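PDB 7BWX: Ice-binding protein isoform1a from Antarctomyces psychrotrophicus, which binds ice, targeting specific water molecules of the prism planes, probably through a flat face of its right-handed beta-solenoid, and so acts as an antifreeze protein. Local coordinates for residues L114-A119 with S124-Q129. The protein carries 1 engineered substitution. Residues are numbered along the deposited sequence; the frame is centred on the assembly and turned at random.
Sequences LTLDGA and SVWVFQ
Leu116 lies over one face of the Trp126 indole, its CD2 4.0 Å from the centroid of the five-membered ring and 22° off the normal, a CH-pi contact. The two side chains run past each other in opposite directions. Leu116 CG stands beside its backbone N (chi1 -56°), and chi2 near 180° extends CD1 and turns CD2 to the pyrrole portion, while CB sits over the rim near CE2. Leu116 CD2 also meets the edge of the Phe128 ring, 3.9 Å from Phe128 CZ, so it touches both rings. The six-membered end of the indole points at the turn: Asp117 O lies 3.5 Å from Trp126 CZ2, near the ring plane, and Gly118 CA borders CH2. Trp126 NE1 donates a hydrogen bond to Phe97 O, which helps fix the ring's rotation. Beside this six-membered end, a water donates to both Asp117 O and Ser124 OG, at 2.8 Å each; Ser124 OG is also hydrogen-bonded to Asp121 O. An alanine in place of Trp126 would probably leave Leu116 without its aromatic platform and Phe97 O without its indole partner. Strands 113-117 and 126-130 belong to different parallel sheets, and their inward side chains fill the interior of the right-handed beta-helix.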
# COMPACT_ATOMS: atom_id res chain seq x y z
N LEU A 114 5.42 5.62 12.93
CA LEU A 114 4.32 4.79 13.41
C LEU A 114 4.85 3.39 13.69
O LEU A 114 5.49 2.80 12.81
CB LEU A 114 3.19 4.81 12.36
CG LEU A 114 2.06 3.78 12.54
CD1 LEU A 114 1.35 4.00 13.87
CD2 LEU A 114 1.05 3.95 11.43
N THR A 115 4.52 2.85 14.85
CA THR A 115 4.97 1.53 15.30
C THR A 115 3.78 0.60 15.29
O THR A 115 2.79 0.93 15.89
CB THR A 115 5.63 1.62 16.67
OG1 THR A 115 6.71 2.55 16.59
CG2 THR A 115 6.15 0.26 17.07
N LEU A 116 3.92 -0.53 14.62
CA LEU A 116 2.94 -1.61 14.62
C LEU A 116 3.49 -2.72 15.51
O LEU A 116 4.50 -3.33 15.16
CB LEU A 116 2.70 -2.05 13.19
CG LEU A 116 2.25 -0.91 12.30
CD1 LEU A 116 2.11 -1.41 10.87
CD2 LEU A 116 0.95 -0.30 12.80
N ASP A 117 2.80 -2.92 16.63
CA ASP A 117 3.20 -3.84 17.72
C ASP A 117 2.43 -5.14 17.60
O ASP A 117 1.28 -5.17 17.90
CB ASP A 117 2.98 -3.13 19.04
CG ASP A 117 3.33 -3.94 20.29
OD1 ASP A 117 3.82 -5.07 20.15
OD2 ASP A 117 3.04 -3.42 21.38
N GLY A 118 3.10 -6.19 17.18
CA GLY A 118 2.52 -7.53 17.09
C GLY A 118 2.23 -8.15 18.45
O GLY A 118 1.56 -9.17 18.44
N ALA A 119 2.72 -7.58 19.56
CA ALA A 119 2.43 -8.10 20.92
C ALA A 119 2.79 -9.59 20.99
O ALA A 119 2.07 -10.33 21.64
CB ALA A 119 0.96 -7.87 21.24
N SER A 124 -1.01 -11.28 14.03
CA SER A 124 -1.58 -9.92 14.20
C SER A 124 -1.94 -9.34 12.81
O SER A 124 -1.09 -9.38 11.93
CB SER A 124 -0.60 -9.01 14.90
OG SER A 124 -0.59 -9.23 16.31
N VAL A 125 -3.14 -8.75 12.66
CA VAL A 125 -3.54 -8.04 11.41
C VAL A 125 -3.89 -6.61 11.74
O VAL A 125 -4.53 -6.35 12.81
CB VAL A 125 -4.68 -8.80 10.70
CG1 VAL A 125 -5.25 -7.97 9.57
CG2 VAL A 125 -4.20 -10.13 10.20
N TRP A 126 -3.47 -5.68 10.87
CA TRP A 126 -3.85 -4.26 10.89
C TRP A 126 -4.61 -3.93 9.61
O TRP A 126 -4.10 -4.17 8.49
CB TRP A 126 -2.67 -3.32 11.03
CG TRP A 126 -1.92 -3.42 12.32
CD1 TRP A 126 -1.99 -2.60 13.41
CD2 TRP A 126 -0.98 -4.44 12.64
NE1 TRP A 126 -1.13 -3.05 14.38
CE2 TRP A 126 -0.48 -4.17 13.92
CE3 TRP A 126 -0.50 -5.54 11.95
CZ2 TRP A 126 0.45 -5.00 14.54
CZ3 TRP A 126 0.44 -6.35 12.54
CH2 TRP A 126 0.90 -6.08 13.82
N VAL A 127 -5.78 -3.34 9.76
CA VAL A 127 -6.55 -2.76 8.63
C VAL A 127 -6.82 -1.32 9.01
O VAL A 127 -7.56 -1.08 9.99
CB VAL A 127 -7.84 -3.53 8.31
CG1 VAL A 127 -8.51 -2.88 7.12
CG2 VAL A 127 -7.61 -4.99 8.09
N PHE A 128 -6.20 -0.39 8.29
CA PHE A 128 -6.46 1.04 8.42
C PHE A 128 -7.53 1.41 7.41
O PHE A 128 -7.24 1.44 6.22
CB PHE A 128 -5.16 1.81 8.30
CG PHE A 128 -4.25 1.55 9.48
CD1 PHE A 128 -4.33 2.32 10.63
CD2 PHE A 128 -3.29 0.56 9.41
CE1 PHE A 128 -3.51 2.06 11.72
CE2 PHE A 128 -2.43 0.32 10.48
CZ PHE A 128 -2.55 1.07 11.64
N GLN A 129 -8.70 1.79 7.93
CA GLN A 129 -9.86 2.23 7.12
C GLN A 129 -9.79 3.74 7.06
O GLN A 129 -10.28 4.41 8.03
CB GLN A 129 -11.18 1.71 7.71
CG GLN A 129 -11.24 0.21 7.86
CD GLN A 129 -12.55 -0.21 8.48
OE1 GLN A 129 -12.96 0.35 9.50
NE2 GLN A 129 -13.19 -1.22 7.89
O HOH W 1 -0.82 -6.99 17.97